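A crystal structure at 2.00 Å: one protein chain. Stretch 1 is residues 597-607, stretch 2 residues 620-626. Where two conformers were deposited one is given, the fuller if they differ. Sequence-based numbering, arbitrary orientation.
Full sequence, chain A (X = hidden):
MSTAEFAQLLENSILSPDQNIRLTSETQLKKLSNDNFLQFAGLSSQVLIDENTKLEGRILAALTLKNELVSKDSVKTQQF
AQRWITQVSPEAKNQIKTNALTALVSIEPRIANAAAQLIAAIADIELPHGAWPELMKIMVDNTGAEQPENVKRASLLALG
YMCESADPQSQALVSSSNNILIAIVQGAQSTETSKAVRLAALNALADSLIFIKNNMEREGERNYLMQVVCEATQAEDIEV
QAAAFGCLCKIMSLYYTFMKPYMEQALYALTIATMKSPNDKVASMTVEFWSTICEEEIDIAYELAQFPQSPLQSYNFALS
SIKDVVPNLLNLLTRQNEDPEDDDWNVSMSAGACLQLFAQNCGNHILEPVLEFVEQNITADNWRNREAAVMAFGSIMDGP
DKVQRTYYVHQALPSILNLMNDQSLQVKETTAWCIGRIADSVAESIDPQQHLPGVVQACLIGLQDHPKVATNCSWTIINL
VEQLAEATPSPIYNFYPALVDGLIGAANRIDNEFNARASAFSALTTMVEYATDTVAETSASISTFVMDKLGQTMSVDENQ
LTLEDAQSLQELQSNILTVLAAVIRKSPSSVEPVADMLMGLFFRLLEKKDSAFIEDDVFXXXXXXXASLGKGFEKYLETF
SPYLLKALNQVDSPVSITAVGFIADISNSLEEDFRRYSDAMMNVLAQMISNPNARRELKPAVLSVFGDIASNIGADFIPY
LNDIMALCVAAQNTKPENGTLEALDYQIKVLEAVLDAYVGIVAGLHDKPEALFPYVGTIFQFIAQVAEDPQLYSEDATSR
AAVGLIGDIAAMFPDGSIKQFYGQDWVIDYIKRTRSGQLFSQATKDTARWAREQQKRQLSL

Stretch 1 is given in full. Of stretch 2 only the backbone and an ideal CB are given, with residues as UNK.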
# COMPACT_ATOMS: atom_id res chain seq x y z
N MET A 597 -5.51 -36.68 -16.88
CA MET A 597 -4.07 -36.45 -16.92
C MET A 597 -3.70 -35.30 -16.00
O MET A 597 -2.80 -35.41 -15.16
CB MET A 597 -3.62 -36.20 -18.35
CG MET A 597 -2.12 -36.04 -18.51
SD MET A 597 -1.67 -34.60 -19.49
CE MET A 597 -2.37 -33.28 -18.51
N LEU A 598 -4.44 -34.19 -16.11
CA LEU A 598 -4.09 -33.02 -15.32
C LEU A 598 -4.10 -33.35 -13.84
O LEU A 598 -3.13 -33.07 -13.12
CB LEU A 598 -5.04 -31.86 -15.63
CG LEU A 598 -4.79 -31.16 -16.97
CD1 LEU A 598 -5.89 -30.15 -17.27
CD2 LEU A 598 -3.43 -30.47 -16.97
N MET A 599 -5.17 -34.00 -13.36
CA MET A 599 -5.23 -34.31 -11.94
C MET A 599 -4.09 -35.24 -11.55
O MET A 599 -3.48 -35.07 -10.49
CB MET A 599 -6.59 -34.91 -11.59
CG MET A 599 -7.75 -33.90 -11.62
SD MET A 599 -7.52 -32.47 -10.54
CE MET A 599 -7.35 -33.25 -8.94
N GLY A 600 -3.76 -36.19 -12.43
CA GLY A 600 -2.60 -37.03 -12.17
C GLY A 600 -1.37 -36.21 -11.87
O GLY A 600 -0.64 -36.47 -10.91
N LEU A 601 -1.13 -35.17 -12.68
CA LEU A 601 0.01 -34.29 -12.44
C LEU A 601 -0.16 -33.52 -11.14
O LEU A 601 0.77 -33.42 -10.33
CB LEU A 601 0.18 -33.35 -13.63
CG LEU A 601 0.45 -34.04 -14.96
CD1 LEU A 601 0.51 -33.01 -16.09
CD2 LEU A 601 1.74 -34.88 -14.87
N PHE A 602 -1.36 -32.99 -10.91
CA PHE A 602 -1.56 -32.14 -9.74
C PHE A 602 -1.32 -32.93 -8.46
O PHE A 602 -0.55 -32.50 -7.58
CB PHE A 602 -2.95 -31.52 -9.78
CG PHE A 602 -3.18 -30.58 -10.95
CD1 PHE A 602 -2.11 -29.94 -11.56
CD2 PHE A 602 -4.45 -30.35 -11.43
CE1 PHE A 602 -2.31 -29.09 -12.64
CE2 PHE A 602 -4.66 -29.49 -12.51
CZ PHE A 602 -3.59 -28.86 -13.11
N PHE A 603 -1.93 -34.11 -8.35
CA PHE A 603 -1.65 -34.95 -7.19
C PHE A 603 -0.16 -35.22 -7.06
O PHE A 603 0.40 -35.12 -5.96
CB PHE A 603 -2.44 -36.26 -7.29
CG PHE A 603 -3.90 -36.09 -7.03
CD1 PHE A 603 -4.34 -35.38 -5.92
CD2 PHE A 603 -4.85 -36.62 -7.89
CE1 PHE A 603 -5.69 -35.21 -5.68
CE2 PHE A 603 -6.20 -36.46 -7.65
CZ PHE A 603 -6.62 -35.76 -6.54
N ARG A 604 0.52 -35.52 -8.17
CA ARG A 604 1.96 -35.73 -8.07
C ARG A 604 2.64 -34.50 -7.49
O ARG A 604 3.42 -34.60 -6.53
CB ARG A 604 2.53 -36.10 -9.44
CG ARG A 604 2.23 -37.54 -9.84
CD ARG A 604 2.54 -37.81 -11.30
NE ARG A 604 3.93 -37.52 -11.62
CZ ARG A 604 4.42 -37.46 -12.86
NH1 ARG A 604 3.62 -37.68 -13.90
NH2 ARG A 604 5.70 -37.19 -13.06
N LEU A 605 2.28 -33.32 -8.00
CA LEU A 605 2.86 -32.10 -7.46
C LEU A 605 2.55 -31.95 -5.98
O LEU A 605 3.38 -31.45 -5.21
CB LEU A 605 2.34 -30.89 -8.24
CG LEU A 605 2.89 -30.78 -9.66
CD1 LEU A 605 2.08 -29.77 -10.46
CD2 LEU A 605 4.36 -30.38 -9.64
N LEU A 606 1.35 -32.38 -5.56
CA LEU A 606 0.99 -32.26 -4.15
C LEU A 606 1.74 -33.26 -3.29
O LEU A 606 1.95 -33.00 -2.10
CB LEU A 606 -0.52 -32.45 -3.98
CG LEU A 606 -1.45 -31.33 -4.47
CD1 LEU A 606 -2.90 -31.71 -4.23
CD2 LEU A 606 -1.14 -29.99 -3.80
N GLU A 607 2.14 -34.40 -3.85
CA GLU A 607 2.86 -35.39 -3.06
C GLU A 607 4.37 -35.18 -3.08
O GLU A 607 5.09 -35.87 -2.35
CB GLU A 607 2.54 -36.80 -3.55
CG GLU A 607 1.21 -37.34 -3.03
CD GLU A 607 1.16 -37.40 -1.51
OE1 GLU A 607 2.21 -37.22 -0.86
OE2 GLU A 607 0.05 -37.61 -0.96
N UNK A 620 -4.97 -23.51 -6.98
CA UNK A 620 -5.60 -22.61 -7.95
C UNK A 620 -5.95 -23.35 -9.23
O UNK A 620 -7.05 -23.18 -9.79
CB UNK A 620 -4.68 -21.43 -8.26
N UNK A 621 -5.05 -24.21 -9.71
CA UNK A 621 -5.33 -24.93 -10.95
C UNK A 621 -6.39 -26.01 -10.74
O UNK A 621 -7.23 -26.24 -11.62
CB UNK A 621 -4.05 -25.56 -11.50
N UNK A 622 -6.37 -26.67 -9.59
CA UNK A 622 -7.40 -27.66 -9.28
C UNK A 622 -8.76 -26.98 -9.21
O UNK A 622 -9.75 -27.48 -9.74
CB UNK A 622 -7.09 -28.38 -7.96
N UNK A 623 -8.81 -25.81 -8.57
CA UNK A 623 -10.06 -25.07 -8.50
C UNK A 623 -10.57 -24.71 -9.89
O UNK A 623 -11.76 -24.86 -10.17
CB UNK A 623 -9.88 -23.80 -7.66
N UNK A 624 -9.68 -24.25 -10.77
CA UNK A 624 -10.11 -23.94 -12.14
C UNK A 624 -10.66 -25.18 -12.83
O UNK A 624 -11.70 -25.13 -13.50
CB UNK A 624 -8.95 -23.36 -12.95
N UNK A 625 -9.97 -26.32 -12.69
CA UNK A 625 -10.45 -27.55 -13.29
C UNK A 625 -11.82 -27.94 -12.74
O UNK A 625 -12.72 -28.33 -13.51
CB UNK A 625 -9.44 -28.68 -13.05
N UNK A 626 -12.02 -27.85 -11.43
CA UNK A 626 -13.33 -28.13 -10.85
C UNK A 626 -14.40 -27.21 -11.43
O UNK A 626 -15.47 -27.68 -11.85
CB UNK A 626 -13.28 -27.98 -9.33

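Both stretches are helical, and their axes run nearly antiparallel, at 155°, with a closest approach of 10.8 Å. The surface that stretch 1 offers is apolar: Leu 598, Met 599, Phe 602 and Leu 606. No charged group or free side-chain donor lies on it.

Position 620 has helical angles, -59/-42. Its CB has nothing of stretch 1 within 5.5 Å. Stretch 1 therefore sets no limit on size or polarity, and many residues would suit. The residue is Tyr 620, deposited in two conformers. In the one given, its ring stays out of reach of stretch 1.

At position 621 CA-to-CB points toward stretch 1, and the CB of 621 lies 3.7 Å from Phe 602 CZ, already at van der Waals distance. A small side chain fits well here; a larger one would have to turn aside from the ring. The residue is Ala 621. Ala 621 CB packs against Phe 602 CZ, obliquely to the ring.

At position 622 CA-to-CB points sideways. The CB of 622 is 4.8 Å from Phe 602 CD2 and 4.9 Å from Met 599 SD, so there is room for further atoms. Leu 606 lies farther along stretch 1. An apolar side chain of some length is favoured: leucine, isoleucine or methionine. The residue is Ile 622, with chi1 m and chi2 t. This rotamer carries its end closer to stretch 1. Ile 622 CG1 lies 3.7 Å from Phe 602 CD2 and 4.3 Å from Met 599 SD, while Ile 622 CD1 reaches Leu 606 CD1 at 4.0 Å.

Positions 623 and 624 both have CBs with nothing of stretch 1 within 5.5 Å. Small or large, polar or apolar, any helix-compatible residue would suit as far as stretch 1 is concerned. They are Ser 623, whose OG hydrogen-bonds to a residue just outside the stretches, and Ala 624.

At position 625 CA-to-CB points toward stretch 1 again. The CB of 625 is 4.9 Å from both Phe 602 CE2 and Met 599 SD, and Leu 598 lies beyond. A branched or flexible apolar side chain could fill this space. The residue is Leu 625, with chi1 t and chi2 p. Leu 625 CD2 meets three residues: Met 599 SD at 3.5 Å, Leu 598 CB at 4.3 Å and Phe 602 CE2 at 4.4 Å.

At position 626 CA-to-CB points sideways, with nothing of stretch 1 near the CB. Stretch 1 does not choose here. The residue is Ala 626.

Stretch 2 620-626: YAISALA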
# COMPACT_ATOMS: atom_id res chain seq x y z
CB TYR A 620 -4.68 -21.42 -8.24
CG TYR A 620 -4.75 -20.30 -7.23
CD1 TYR A 620 -5.97 -19.74 -6.86
CD2 TYR A 620 -3.60 -19.78 -6.64
CE1 TYR A 620 -6.05 -18.72 -5.94
CE2 TYR A 620 -3.67 -18.75 -5.71
CZ TYR A 620 -4.89 -18.23 -5.36
OH TYR A 620 -4.97 -17.21 -4.44
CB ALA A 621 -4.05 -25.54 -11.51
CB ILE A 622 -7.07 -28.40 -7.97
CG1 ILE A 622 -5.82 -29.28 -8.17
CG2 ILE A 622 -8.26 -29.23 -7.50
CD1 ILE A 622 -5.34 -29.95 -6.92
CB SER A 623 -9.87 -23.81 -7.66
OG SER A 623 -9.49 -24.14 -6.34
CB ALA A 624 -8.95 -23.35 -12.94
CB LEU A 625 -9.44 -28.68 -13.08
CG LEU A 625 -9.73 -29.99 -13.82
CD1 LEU A 625 -9.80 -29.75 -15.30
CD2 LEU A 625 -8.68 -31.04 -13.51
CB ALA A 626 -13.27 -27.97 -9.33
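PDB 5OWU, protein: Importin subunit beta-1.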